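Probable porin (Pseudomonas aeruginosa, PDB 2Y0H) probably acts as a porin of the OprD family, forming a beta-barrel channel that lets small solutes cross the outer membrane. Local coordinates at residues D122-P127 against N278-P283; Y308-A311 against G317-L320; Y350-Q353 against S359-L362. All blocks are in the same frame, centred on the assembly; numbering follows the deposited sequence.

Contact 1: D122-P127 against N278-P283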
# COMPACT_ATOMS: atom_id res chain seq x y z
N ASP A 122 2.36 -1.51 4.62
CA ASP A 122 3.40 -2.47 5.00
C ASP A 122 4.81 -1.97 4.73
O ASP A 122 5.71 -2.77 4.48
CB ASP A 122 3.22 -3.83 4.30
CG ASP A 122 4.17 -4.90 4.87
OD1 ASP A 122 4.36 -4.93 6.11
OD2 ASP A 122 4.73 -5.70 4.09
N VAL A 123 5.01 -0.66 4.78
CA VAL A 123 6.32 -0.10 4.54
C VAL A 123 7.01 0.26 5.85
O VAL A 123 8.06 0.88 5.85
CB VAL A 123 6.24 1.14 3.63
CG1 VAL A 123 5.59 0.78 2.30
CG2 VAL A 123 5.50 2.26 4.33
N ARG A 124 6.39 -0.12 6.96
CA ARG A 124 6.99 0.10 8.27
C ARG A 124 7.42 -1.23 8.85
O ARG A 124 7.85 -2.12 8.12
CB ARG A 124 6.02 0.80 9.21
CG ARG A 124 5.62 2.20 8.75
CD ARG A 124 4.32 2.65 9.41
NE ARG A 124 4.19 4.10 9.32
CZ ARG A 124 3.93 4.76 8.19
NH1 ARG A 124 3.75 4.10 7.05
NH2 ARG A 124 3.85 6.09 8.20
N LEU A 125 7.28 -1.38 10.16
CA LEU A 125 7.75 -2.58 10.85
C LEU A 125 6.80 -3.75 10.67
O LEU A 125 7.21 -4.85 10.32
CB LEU A 125 7.96 -2.30 12.35
CG LEU A 125 8.55 -3.47 13.15
CD1 LEU A 125 9.95 -3.81 12.66
CD2 LEU A 125 8.54 -3.19 14.67
N LEU A 126 5.52 -3.50 10.92
CA LEU A 126 4.52 -4.53 10.83
C LEU A 126 3.44 -4.10 9.85
O LEU A 126 3.23 -2.92 9.64
CB LEU A 126 3.91 -4.79 12.21
CG LEU A 126 4.86 -5.41 13.23
CD1 LEU A 126 4.24 -5.36 14.60
CD2 LEU A 126 5.21 -6.84 12.83
N PRO A 127 2.74 -5.07 9.26
CA PRO A 127 1.63 -4.70 8.39
C PRO A 127 0.48 -4.13 9.21
O PRO A 127 0.21 -4.61 10.31
CB PRO A 127 1.20 -6.03 7.77
CG PRO A 127 1.61 -7.06 8.80
CD PRO A 127 2.88 -6.53 9.41
N ASN A 278 -7.39 6.17 8.07
CA ASN A 278 -6.36 6.42 9.08
C ASN A 278 -5.49 5.18 9.31
O ASN A 278 -5.86 4.07 8.94
CB ASN A 278 -7.03 6.77 10.41
CG ASN A 278 -7.81 5.60 10.96
OD1 ASN A 278 -8.84 5.22 10.39
ND2 ASN A 278 -7.30 4.99 12.02
N GLY A 279 -4.33 5.39 9.92
CA GLY A 279 -3.40 4.30 10.21
C GLY A 279 -2.32 4.18 9.14
O GLY A 279 -1.77 3.11 8.92
N TYR A 280 -2.04 5.29 8.47
CA TYR A 280 -1.03 5.30 7.40
C TYR A 280 -1.32 4.31 6.27
O TYR A 280 -0.41 3.79 5.62
CB TYR A 280 0.38 5.08 7.99
CG TYR A 280 0.81 6.19 8.92
CD1 TYR A 280 1.21 7.43 8.42
CD2 TYR A 280 0.82 6.01 10.30
CE1 TYR A 280 1.61 8.46 9.26
CE2 TYR A 280 1.22 7.03 11.15
CZ TYR A 280 1.61 8.25 10.63
OH TYR A 280 2.01 9.26 11.47
N THR A 281 -2.59 4.03 6.05
CA THR A 281 -3.01 3.27 4.90
C THR A 281 -2.37 3.90 3.67
O THR A 281 -2.25 5.11 3.57
CB THR A 281 -4.53 3.31 4.77
OG1 THR A 281 -5.10 3.02 6.05
CG2 THR A 281 -5.01 2.29 3.75
N THR A 282 -1.95 3.06 2.74
CA THR A 282 -1.20 3.53 1.57
C THR A 282 -2.19 4.05 0.54
O THR A 282 -3.08 3.32 0.12
CB THR A 282 -0.40 2.37 0.96
OG1 THR A 282 0.38 1.73 1.98
CG2 THR A 282 0.51 2.86 -0.16
N PRO A 283 -2.04 5.32 0.14
CA PRO A 283 -2.88 5.86 -0.94
C PRO A 283 -2.46 5.18 -2.25
O PRO A 283 -1.27 5.12 -2.56
CB PRO A 283 -2.49 7.35 -0.98
CG PRO A 283 -1.56 7.59 0.18
CD PRO A 283 -0.99 6.26 0.56
O HOH W 1 1.75 -0.56 1.76
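Arg124 and Tyr280 meet flat against one another: the guanidinium lies over one face of the phenol ring, its plane turned 24° from that of the ring, while the two side chains run at about a right angle. The stack is a cation-pi contact but an off-centre one. Arg124 CZ is 4.0 Å from the centroid of the Tyr280 ring and stands 30° off the ring normal, so the charge hangs toward the rim on the CB side. Arg124 NH2 makes the closest approach, 3.0 Å from Tyr280 CD1, a tight distance for two flat groups. Arginine suits this place because its chain, extended from CG to NE, carries a broad planar cation across to the other loop; tyrosine offers an electron-rich face to receive it. On the arginine side, NH1 also forms a salt bridge with Asp121, which helps to hold the guanidinium in its orientation and may temper its charge. The CB bond of Tyr280 points toward Arg124, and CG is anti to the carbonyl carbon (chi1 -64°).

A second link between the loops runs through water, which bridges Asp122 N (3.1 Å) and Thr282 OG1 (2.7 Å). It accepts from the amide; a hydroxyl suits the other end because it can either give or accept.

Both segments are irregular loops deep within the barrel. Residues 122-127 lead from strand 118-119 to strand 129-137, and the loop holding residues 278-283 connects strands 259-269 and 300-309. Such inward-folded loops narrow the channel in OprD-family porins. Arg13 of strand 7-22 holds the first loop through Asp122 OD1 and the carbonyl of Arg124, Leu126 and Pro127 rest on Val39 of strand 30-43, and Thr282 makes a backbone bond to Phe119 in strand 118-119.

Contact 2: Y308-A311 against G317-L320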
# COMPACT_ATOMS: atom_id res chain seq x y z
N TYR A 308 16.89 -0.88 -12.22
CA TYR A 308 17.85 -1.79 -12.82
C TYR A 308 17.91 -3.14 -12.10
O TYR A 308 18.04 -3.20 -10.87
CB TYR A 308 19.24 -1.16 -12.92
CG TYR A 308 20.17 -1.98 -13.80
CD1 TYR A 308 19.91 -2.13 -15.16
CD2 TYR A 308 21.26 -2.65 -13.26
CE1 TYR A 308 20.74 -2.91 -15.98
CE2 TYR A 308 22.10 -3.43 -14.06
CZ TYR A 308 21.83 -3.55 -15.41
OH TYR A 308 22.65 -4.32 -16.20
N ASP A 309 17.78 -4.21 -12.88
CA ASP A 309 17.97 -5.57 -12.40
C ASP A 309 19.41 -6.00 -12.77
O ASP A 309 19.79 -5.99 -13.94
CB ASP A 309 16.91 -6.50 -13.02
CG ASP A 309 16.97 -7.94 -12.47
OD1 ASP A 309 18.01 -8.37 -11.96
OD2 ASP A 309 15.95 -8.66 -12.57
N PHE A 310 20.21 -6.32 -11.76
CA PHE A 310 21.63 -6.61 -11.97
C PHE A 310 21.92 -8.06 -12.37
O PHE A 310 23.08 -8.46 -12.48
CB PHE A 310 22.44 -6.25 -10.72
CG PHE A 310 22.70 -4.77 -10.54
CD1 PHE A 310 21.79 -3.97 -9.87
CD2 PHE A 310 23.87 -4.20 -11.00
CE1 PHE A 310 22.03 -2.62 -9.69
CE2 PHE A 310 24.12 -2.85 -10.82
CZ PHE A 310 23.19 -2.06 -10.17
N ALA A 311 20.87 -8.85 -12.59
CA ALA A 311 21.02 -10.27 -12.93
C ALA A 311 21.95 -10.52 -14.13
O ALA A 311 22.86 -11.35 -14.05
CB ALA A 311 19.65 -10.90 -13.18
N GLY A 317 19.42 -11.10 -7.93
CA GLY A 317 18.94 -10.75 -6.61
C GLY A 317 19.25 -9.33 -6.21
O GLY A 317 18.81 -8.86 -5.15
N LEU A 318 20.02 -8.63 -7.03
CA LEU A 318 20.35 -7.24 -6.73
C LEU A 318 19.56 -6.30 -7.66
O LEU A 318 19.49 -6.52 -8.87
CB LEU A 318 21.86 -7.00 -6.82
CG LEU A 318 22.38 -5.63 -6.36
CD1 LEU A 318 22.29 -5.45 -4.84
CD2 LEU A 318 23.80 -5.41 -6.84
N ASN A 319 18.93 -5.27 -7.08
CA ASN A 319 18.11 -4.32 -7.84
C ASN A 319 18.31 -2.90 -7.36
O ASN A 319 18.32 -2.64 -6.15
CB ASN A 319 16.62 -4.65 -7.77
CG ASN A 319 16.28 -5.98 -8.42
OD1 ASN A 319 16.07 -6.06 -9.64
ND2 ASN A 319 16.21 -7.03 -7.61
N LEU A 320 18.46 -1.98 -8.30
CA LEU A 320 18.50 -0.55 -8.02
C LEU A 320 17.18 0.11 -8.40
O LEU A 320 16.66 -0.13 -9.50
CB LEU A 320 19.63 0.09 -8.83
CG LEU A 320 19.65 1.62 -8.85
CD1 LEU A 320 19.98 2.15 -7.47
CD2 LEU A 320 20.64 2.14 -9.89
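With Phe310 CG anti to its carbonyl carbon (chi1 -77°) and Leu318 CG anti to its own amide nitrogen (chi1 -173°), the ring and the isobutyl group are brought over one another. Leu318 CD2 settles over a face of the Phe310 ring, 4.1 Å from its centroid, as a CH-pi contact displaced toward the rim. The opposite face of that ring is covered by Tyr308, whose CD2 lies over the centre, so the phenylalanine is clasped between a methyl group and another aromatic ring. At its edge, near the ring plane, Phe310 CE1 comes to 3.7 Å from Leu320 CB. A flat aromatic residue suits the place because it can offer its two faces and its edge to three different neighbours.

The backbones beneath are antiparallel. Tyr308 and Leu320 form a hydrogen-bonded pair: Tyr308 N gives to Leu320 O at 2.8 Å and Leu320 N to Tyr308 O at 2.9 Å. A further bond runs from Phe310 N to Leu318 O, 3.0 Å, beyond the last bridge.

On the other face of the sheet, Asp309 and Asn319 are a non-hydrogen-bonded pair. Their side chains lie alongside each other and point the same way, and Asn319 OD1 rests 3.4 Å from Asp309 CA. Asp309 OD1 is used instead within its own segment, accepting from Ala311 N at 3.0 Å, which makes an Asx turn. At the backbone angles of Gly317 a CB would press on the carbonyl O of the residue before, so a residue without one suits the place.

A bound detergent lies near Leu318, consistent with Tyr308, Leu318 and Leu320 being on the lipid-facing side. The whole is the end of a beta hairpin joining neighbouring strands of a porin barrel, probably at its periplasmic rim.

Contact 3: Y350-Q353 against S359-L362. With C8E ((hydroxyethyloxy)tri(ethyloxy)octane), chain D.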
# COMPACT_ATOMS: atom_id res chain seq x y z
N TYR A 350 18.73 -6.44 -2.16
CA TYR A 350 19.47 -7.65 -2.48
C TYR A 350 18.85 -8.87 -1.81
O TYR A 350 18.77 -8.92 -0.59
CB TYR A 350 20.94 -7.51 -2.06
CG TYR A 350 21.79 -8.67 -2.52
CD1 TYR A 350 21.92 -8.96 -3.88
CD2 TYR A 350 22.47 -9.48 -1.61
CE1 TYR A 350 22.68 -10.01 -4.31
CE2 TYR A 350 23.24 -10.56 -2.05
CZ TYR A 350 23.34 -10.81 -3.40
OH TYR A 350 24.09 -11.86 -3.86
N VAL A 351 18.41 -9.82 -2.62
CA VAL A 351 17.98 -11.11 -2.11
C VAL A 351 19.17 -12.07 -2.14
O VAL A 351 19.67 -12.44 -3.21
CB VAL A 351 16.82 -11.69 -2.92
CG1 VAL A 351 16.36 -13.01 -2.29
CG2 VAL A 351 15.66 -10.68 -3.00
N ILE A 352 19.64 -12.46 -0.96
CA ILE A 352 20.76 -13.38 -0.86
C ILE A 352 20.45 -14.69 -1.57
O ILE A 352 19.43 -15.33 -1.30
CB ILE A 352 21.13 -13.61 0.61
CG1 ILE A 352 21.61 -12.28 1.22
CG2 ILE A 352 22.21 -14.69 0.73
CD1 ILE A 352 21.70 -12.29 2.75
N GLN A 353 21.33 -15.09 -2.47
CA GLN A 353 21.05 -16.18 -3.42
C GLN A 353 21.45 -17.58 -2.95
O GLN A 353 20.98 -18.58 -3.50
CB GLN A 353 21.76 -15.88 -4.75
CG GLN A 353 21.29 -14.60 -5.42
CD GLN A 353 19.84 -14.70 -5.90
OE1 GLN A 353 19.55 -15.46 -6.81
NE2 GLN A 353 18.94 -13.97 -5.26
N SER A 359 17.78 -16.51 0.61
CA SER A 359 16.41 -15.98 0.57
C SER A 359 16.18 -14.84 1.55
O SER A 359 15.10 -14.24 1.54
CB SER A 359 15.34 -17.06 0.74
OG SER A 359 15.05 -17.27 2.12
N VAL A 360 17.15 -14.56 2.41
CA VAL A 360 17.09 -13.33 3.22
C VAL A 360 17.18 -12.11 2.30
O VAL A 360 18.06 -12.04 1.45
CB VAL A 360 18.22 -13.26 4.26
CG1 VAL A 360 18.30 -11.86 4.87
CG2 VAL A 360 18.03 -14.31 5.33
N ALA A 361 16.27 -11.16 2.48
CA ALA A 361 16.24 -9.96 1.65
C ALA A 361 16.75 -8.75 2.41
O ALA A 361 16.34 -8.48 3.54
CB ALA A 361 14.81 -9.71 1.14
N LEU A 362 17.63 -7.99 1.77
CA LEU A 362 18.16 -6.76 2.37
C LEU A 362 17.67 -5.58 1.56
O LEU A 362 17.58 -5.65 0.33
CB LEU A 362 19.70 -6.77 2.38
CG LEU A 362 20.40 -8.07 2.81
CD1 LEU A 362 21.93 -7.97 2.66
CD2 LEU A 362 20.01 -8.45 4.22
C8 C8E D . 24.24 -5.21 -1.28
O9 C8E D . 25.42 -5.48 -2.01
C10 C8E D . 25.93 -6.78 -1.74
C11 C8E D . 26.25 -7.49 -3.05
O12 C8E D . 26.27 -8.89 -2.84
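Tyr350 and Leu362 form an antiparallel hydrogen-bonded pair (Tyr350 N to Leu362 O 2.9 Å, Leu362 N to Tyr350 O 2.8 Å), Val351 and Ala361 the non-hydrogen-bonded pair that follows, and past it Ile352 N gives to Val360 O while Ile352 O accepts from Ser359 N at 2.8 Å, a bonding pattern that, with Ser359 at phi 82° and psi -7°, fits a G1 beta bulge.

Ile352 and Val360 lie side by side, pointing the same way. Because Ile352 CG1 is anti to the carbonyl carbon (chi1 -64°), the branch ending in CD1 swings across to the other strand, 3.9 Å from Val360 CB and 4.3 Å from Leu362 CD1. A long branched aliphatic chain suits this place, since one methyl reaches two partners. On the reverse face Val351 CG2 comes to 4.3 Å from Ala361 CB. Gln353 folds back so that NE2 bonds to Val351 O at 2.7 Å, above the carbonyl plane.

The bound detergent has O12 over one face of the Tyr350 ring, displaced toward the rim, 3.5 Å from Tyr350 CZ. An aromatic ring meeting an amphiphile headgroup beside aliphatic side chains is consistent with the aromatic girdle of outer-membrane barrels, here at a bulged beta hairpin.

Contact 1 comes first in the chain, then contact 2, then contact 3. Contacts 2 and 3 are consecutive hairpin ends of one 18-stranded antiparallel barrel, their centres 11 Å apart; strands 318-330 and 339-351 are neighbours, and Gly317 O lies 2.7 Å from Val351 N, probably hydrogen-bonded, while Leu318 packs on Tyr350. Contact 1 touches neither: it joins two loops inside the barrel, its centre 26 Å from that of contact 2 and 23 Å from that of contact 3. Together they combine neighbouring hairpin ends of the barrel wall, one face of which probably meets lipid, with a loop-to-loop link in the lumen that probably helps shape the channel.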